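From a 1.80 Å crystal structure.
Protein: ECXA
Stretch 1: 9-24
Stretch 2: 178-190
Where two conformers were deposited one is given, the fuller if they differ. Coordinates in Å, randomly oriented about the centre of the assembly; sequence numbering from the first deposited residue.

Stretch 1 9-24: EKKVIGYADHNGQLYN
Stretch 2, residues 178-190: FPHGVGLEVARCR

Strand 181-186 of stretch 2 pairs antiparallel with strand 12-16 of stretch 1; the axes approach to 4.3 Å with 133° between their N-to-C directions, and the two stretches together bury 968 Å². Phe178 to Gly181 forms a type I turn, with Pro179 at phi/psi -53/-34 and His180 at -115/16, closed by Gly181 N to Phe178 O (3.2 Å) and Phe178 N to Gly181 O (2.8 Å). Tyr15 (chi1 -152°, chi2 148°) reaches this turn with its hydroxyl: His180 N donates to Tyr15 OH at 2.8 Å, while Phe178 CB packs 3.8 Å from Tyr15 CZ. Pro179 has no amide hydrogen, so its nitrogen is only a neighbour of that hydroxyl. The carbonyl of His180 is held from stretch 1 as well: Tyr23 (m, chi2 -79°) donates from OH to His180 O at 2.5 Å, a short bond near the plane of the ring, and Asp17 CA lies 3.3 Å from His180 O in a CA-H...O contact.

Gly181 (phi/psi 152/-130) is where the chains close in, its CA 4.0 Å from that of Asp17. A CB here would fall 1.8 Å from Ala16 O, and the backbone angles themselves call for glycine. Its CA instead makes a 3.1 Å CA-H...O contact with Ala16 O and sits over a face of the His18 ring (chi1 -46°, chi2 -86°), 4.2 Å from the centroid. Asp17 (p) shapes the loop behind: Asp17 OD1 accepts from Asn19 N (2.9 Å) and Gln21 N (3.1 Å), and Gly20 turns there with positive phi (68/15).

Val182 (p) forms a hydrogen-bonded pair with Ala16: Val182 N to Ala16 O is 2.9 Å, Ala16 N to Val182 O 2.8 Å. Gly183 follows opposite Tyr15 as a non-hydrogen-bonded pair, CA atoms 4.9 Å apart; a CB would clash with Ile13 CG2 at 2.8 Å. Leu184 and Gly14 exchange the next two bonds, Gly14 N to Leu184 O (2.8 Å) and Leu184 N to Gly14 O (2.9 Å). On the face shared by Ala16, Val182, Leu184 and Val186, Leu184 (m, t) places CD1 3.7 Å from Ala16 CB.

Glu185 (t, t, chi3 -4°) pairs with Ile13 (m, m) on the other face, CA atoms only 4.2 Å apart, and Ile13 CD1 lies 3.7 Å from Glu185 CB. The carboxylate forms a salt bridge with Arg188, NH1 to Glu185 OE1 at 2.8 Å. Water 2 donates to Glu185 OE2 (2.8 Å) and Val186 O (2.9 Å) and accepts from Val12 N (2.9 Å). Val186 N donates to Val12 O at 2.9 Å; Val186 (m) sets CG2 3.9 Å from Val12 CG1 and CG1 3.7 Å from Leu22 CD2.

Ala187 turns the chain at phi/psi 56/34. Beyond it, water 1 bridges Cys189 N (2.9 Å) to Lys10 O (3.1 Å), and Lys10, bent at chi1 and chi3 (m, t, m, t), donates from NZ to Arg190 O at 3.0 Å.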

# COMPACT_ATOMS: atom_id res chain seq x y z
N GLU A 9 -15.04 1.04 -5.85
CA GLU A 9 -15.11 1.48 -7.26
C GLU A 9 -13.77 1.38 -7.99
O GLU A 9 -13.72 1.62 -9.20
CB GLU A 9 -15.63 2.92 -7.33
CG GLU A 9 -17.06 3.07 -6.83
CD GLU A 9 -17.53 4.52 -6.85
OE1 GLU A 9 -17.04 5.30 -7.70
OE2 GLU A 9 -18.37 4.89 -6.00
N LYS A 10 -12.71 1.05 -7.27
CA LYS A 10 -11.38 0.86 -7.86
C LYS A 10 -11.01 -0.61 -7.93
O LYS A 10 -9.90 -0.95 -8.34
CB LYS A 10 -10.30 1.59 -7.06
CG LYS A 10 -10.57 3.04 -6.80
CD LYS A 10 -9.35 3.71 -6.16
CE LYS A 10 -9.06 3.23 -4.73
NZ LYS A 10 -7.92 4.06 -4.15
N LYS A 11 -11.92 -1.47 -7.48
CA LYS A 11 -11.67 -2.91 -7.42
C LYS A 11 -11.89 -3.51 -8.79
O LYS A 11 -12.90 -3.24 -9.43
CB LYS A 11 -12.62 -3.58 -6.41
CG LYS A 11 -12.43 -5.08 -6.27
CD LYS A 11 -13.52 -5.66 -5.36
CE LYS A 11 -13.23 -5.36 -3.90
NZ LYS A 11 -14.33 -5.83 -3.01
N VAL A 12 -10.94 -4.33 -9.23
CA VAL A 12 -10.97 -4.90 -10.57
C VAL A 12 -10.99 -6.41 -10.47
O VAL A 12 -10.18 -6.99 -9.74
CB VAL A 12 -9.76 -4.43 -11.41
CG1 VAL A 12 -9.74 -5.12 -12.79
CG2 VAL A 12 -9.77 -2.92 -11.54
N ILE A 13 -11.90 -7.04 -11.20
CA ILE A 13 -12.11 -8.47 -11.12
C ILE A 13 -11.80 -9.11 -12.46
O ILE A 13 -12.31 -8.68 -13.49
CB ILE A 13 -13.56 -8.81 -10.72
CG1 ILE A 13 -13.95 -8.10 -9.42
CG2 ILE A 13 -13.76 -10.33 -10.64
CD1 ILE A 13 -13.06 -8.44 -8.24
N GLY A 14 -10.95 -10.14 -12.44
CA GLY A 14 -10.55 -10.83 -13.66
C GLY A 14 -11.20 -12.20 -13.73
O GLY A 14 -11.64 -12.73 -12.71
N TYR A 15 -11.27 -12.78 -14.92
CA TYR A 15 -11.93 -14.06 -15.14
C TYR A 15 -10.99 -15.21 -14.91
O TYR A 15 -10.06 -15.36 -15.64
CB TYR A 15 -12.43 -14.08 -16.57
CG TYR A 15 -13.64 -14.94 -16.83
CD1 TYR A 15 -14.55 -14.60 -17.79
CD2 TYR A 15 -13.86 -16.08 -16.13
CE1 TYR A 15 -15.65 -15.37 -18.03
CE2 TYR A 15 -14.96 -16.85 -16.36
CZ TYR A 15 -15.84 -16.49 -17.32
OH TYR A 15 -16.93 -17.29 -17.54
N ALA A 16 -11.25 -16.02 -13.91
CA ALA A 16 -10.44 -17.20 -13.63
C ALA A 16 -11.21 -18.46 -14.02
O ALA A 16 -12.43 -18.43 -14.11
CB ALA A 16 -10.06 -17.26 -12.16
N ASP A 17 -10.50 -19.55 -14.26
CA ASP A 17 -11.18 -20.80 -14.62
C ASP A 17 -11.67 -21.55 -13.39
O ASP A 17 -11.69 -21.02 -12.29
CB ASP A 17 -10.28 -21.69 -15.48
CG ASP A 17 -8.97 -22.05 -14.80
OD1 ASP A 17 -8.92 -22.16 -13.56
OD2 ASP A 17 -7.98 -22.25 -15.54
N HIS A 18 -12.03 -22.81 -13.59
CA HIS A 18 -12.65 -23.59 -12.52
C HIS A 18 -11.65 -24.03 -11.46
O HIS A 18 -12.03 -24.59 -10.43
CB HIS A 18 -13.39 -24.79 -13.11
CG HIS A 18 -14.23 -24.46 -14.29
ND1 HIS A 18 -15.53 -24.01 -14.18
CD2 HIS A 18 -13.97 -24.50 -15.62
CE1 HIS A 18 -16.03 -23.79 -15.38
NE2 HIS A 18 -15.10 -24.08 -16.28
N ASN A 19 -10.36 -23.77 -11.70
CA ASN A 19 -9.33 -24.07 -10.72
C ASN A 19 -8.50 -22.85 -10.32
O ASN A 19 -7.30 -22.96 -10.09
CB ASN A 19 -8.40 -25.17 -11.22
CG ASN A 19 -9.09 -26.52 -11.29
OD1 ASN A 19 -9.36 -27.14 -10.26
ND2 ASN A 19 -9.34 -26.99 -12.51
N GLY A 20 -9.14 -21.69 -10.27
CA GLY A 20 -8.52 -20.49 -9.73
C GLY A 20 -7.39 -19.89 -10.53
O GLY A 20 -6.64 -19.04 -10.04
N GLN A 21 -7.25 -20.32 -11.78
CA GLN A 21 -6.21 -19.77 -12.65
C GLN A 21 -6.81 -18.76 -13.61
O GLN A 21 -7.80 -19.03 -14.28
CB GLN A 21 -5.50 -20.89 -13.42
CG GLN A 21 -5.09 -22.05 -12.53
CD GLN A 21 -4.02 -21.66 -11.53
OE1 GLN A 21 -2.94 -21.20 -11.90
NE2 GLN A 21 -4.32 -21.82 -10.24
N LEU A 22 -6.21 -17.57 -13.64
CA LEU A 22 -6.68 -16.49 -14.50
C LEU A 22 -6.50 -16.84 -15.96
O LEU A 22 -5.45 -17.34 -16.36
CB LEU A 22 -5.95 -15.19 -14.17
CG LEU A 22 -6.23 -14.66 -12.76
CD1 LEU A 22 -5.12 -13.74 -12.30
CD2 LEU A 22 -7.57 -13.95 -12.76
N TYR A 23 -7.52 -16.58 -16.77
CA TYR A 23 -7.39 -16.78 -18.20
C TYR A 23 -6.29 -15.87 -18.75
O TYR A 23 -6.13 -14.72 -18.33
CB TYR A 23 -8.73 -16.56 -18.91
CG TYR A 23 -9.67 -17.73 -18.75
CD1 TYR A 23 -9.52 -18.88 -19.51
CD2 TYR A 23 -10.70 -17.70 -17.81
CE1 TYR A 23 -10.36 -19.96 -19.36
CE2 TYR A 23 -11.55 -18.79 -17.65
CZ TYR A 23 -11.38 -19.92 -18.43
OH TYR A 23 -12.22 -21.00 -18.29
N ASN A 24 -5.51 -16.43 -19.66
CA ASN A 24 -4.40 -15.74 -20.28
C ASN A 24 -4.83 -15.23 -21.65
O ASN A 24 -4.94 -16.02 -22.59
CB ASN A 24 -3.21 -16.69 -20.40
CG ASN A 24 -1.93 -16.00 -20.83
OD1 ASN A 24 -1.94 -15.11 -21.68
ND2 ASN A 24 -0.82 -16.41 -20.24
N PHE A 178 -19.22 -17.98 -13.00
CA PHE A 178 -19.57 -17.66 -14.38
C PHE A 178 -19.40 -18.91 -15.25
O PHE A 178 -18.90 -19.92 -14.76
CB PHE A 178 -18.70 -16.48 -14.86
CG PHE A 178 -18.98 -15.21 -14.11
CD1 PHE A 178 -19.98 -14.35 -14.52
CD2 PHE A 178 -18.26 -14.89 -12.96
CE1 PHE A 178 -20.25 -13.19 -13.82
CE2 PHE A 178 -18.53 -13.74 -12.26
CZ PHE A 178 -19.53 -12.88 -12.69
N PRO A 179 -19.85 -18.86 -16.52
CA PRO A 179 -19.81 -20.07 -17.35
C PRO A 179 -18.45 -20.77 -17.44
O PRO A 179 -18.42 -22.00 -17.52
CB PRO A 179 -20.21 -19.55 -18.74
CG PRO A 179 -21.14 -18.44 -18.44
CD PRO A 179 -20.60 -17.78 -17.19
N HIS A 180 -17.35 -20.02 -17.41
CA HIS A 180 -16.05 -20.64 -17.61
C HIS A 180 -15.17 -20.54 -16.37
O HIS A 180 -13.95 -20.75 -16.45
CB HIS A 180 -15.34 -20.02 -18.82
CG HIS A 180 -16.04 -20.29 -20.12
ND1 HIS A 180 -16.52 -19.28 -20.93
CD2 HIS A 180 -16.36 -21.45 -20.74
CE1 HIS A 180 -17.09 -19.81 -22.00
NE2 HIS A 180 -17.01 -21.13 -21.90
N GLY A 181 -15.78 -20.24 -15.23
CA GLY A 181 -15.03 -20.17 -13.99
C GLY A 181 -15.60 -19.24 -12.94
O GLY A 181 -16.79 -19.29 -12.62
N VAL A 182 -14.74 -18.37 -12.41
CA VAL A 182 -15.09 -17.56 -11.26
C VAL A 182 -14.34 -16.22 -11.34
O VAL A 182 -13.23 -16.16 -11.87
CB VAL A 182 -14.75 -18.30 -9.93
CG1 VAL A 182 -13.25 -18.62 -9.84
CG2 VAL A 182 -15.21 -17.50 -8.71
N GLY A 183 -14.96 -15.15 -10.86
CA GLY A 183 -14.27 -13.87 -10.78
C GLY A 183 -13.30 -13.84 -9.61
O GLY A 183 -13.64 -14.28 -8.51
N LEU A 184 -12.10 -13.33 -9.86
CA LEU A 184 -11.09 -13.19 -8.82
C LEU A 184 -10.50 -11.80 -8.94
O LEU A 184 -10.17 -11.37 -10.05
CB LEU A 184 -9.99 -14.24 -8.96
CG LEU A 184 -10.36 -15.69 -8.64
CD1 LEU A 184 -9.10 -16.55 -8.65
CD2 LEU A 184 -11.07 -15.80 -7.31
N GLU A 185 -10.36 -11.11 -7.81
CA GLU A 185 -9.81 -9.76 -7.81
C GLU A 185 -8.37 -9.77 -8.29
O GLU A 185 -7.58 -10.62 -7.88
CB GLU A 185 -9.87 -9.14 -6.41
CG GLU A 185 -9.48 -7.66 -6.42
CD GLU A 185 -9.53 -6.99 -5.05
OE1 GLU A 185 -9.94 -7.64 -4.06
OE2 GLU A 185 -9.13 -5.81 -4.98
N VAL A 186 -8.03 -8.83 -9.17
CA VAL A 186 -6.66 -8.72 -9.65
C VAL A 186 -6.15 -7.29 -9.44
O VAL A 186 -6.94 -6.35 -9.30
CB VAL A 186 -6.54 -9.10 -11.13
CG1 VAL A 186 -6.88 -10.58 -11.33
CG2 VAL A 186 -7.47 -8.24 -11.99
N ALA A 187 -4.83 -7.14 -9.41
CA ALA A 187 -4.18 -5.84 -9.52
C ALA A 187 -4.65 -4.82 -8.49
O ALA A 187 -4.72 -3.62 -8.78
CB ALA A 187 -4.40 -5.27 -10.94
N ARG A 188 -4.98 -5.29 -7.28
CA ARG A 188 -5.50 -4.37 -6.26
C ARG A 188 -4.54 -3.22 -5.98
O ARG A 188 -3.33 -3.41 -5.83
CB ARG A 188 -5.77 -5.11 -4.96
CG ARG A 188 -6.08 -4.17 -3.79
CD ARG A 188 -6.09 -4.95 -2.50
NE ARG A 188 -7.21 -5.88 -2.52
CZ ARG A 188 -7.63 -6.56 -1.45
NH1 ARG A 188 -8.68 -7.37 -1.56
NH2 ARG A 188 -7.01 -6.41 -0.29
N CYS A 189 -5.10 -2.02 -5.91
CA CYS A 189 -4.32 -0.87 -5.47
C CYS A 189 -5.25 0.14 -4.83
O CYS A 189 -6.00 0.83 -5.51
CB CYS A 189 -3.57 -0.25 -6.63
SG CYS A 189 -2.58 1.18 -6.08
N ARG A 190 -5.22 0.17 -3.50
CA ARG A 190 -6.03 1.12 -2.75
C ARG A 190 -5.27 2.38 -2.40
O ARG A 190 -5.87 3.40 -2.07
CB ARG A 190 -6.55 0.47 -1.47
CG ARG A 190 -7.59 -0.61 -1.73
CD ARG A 190 -7.83 -1.41 -0.47
NE ARG A 190 -6.62 -2.15 -0.10
CZ ARG A 190 -6.58 -3.08 0.84
NH1 ARG A 190 -7.69 -3.40 1.50
NH2 ARG A 190 -5.44 -3.71 1.11
O HOH W 1 -8.00 -2.06 -6.22
O HOH W 2 -8.58 -4.72 -7.54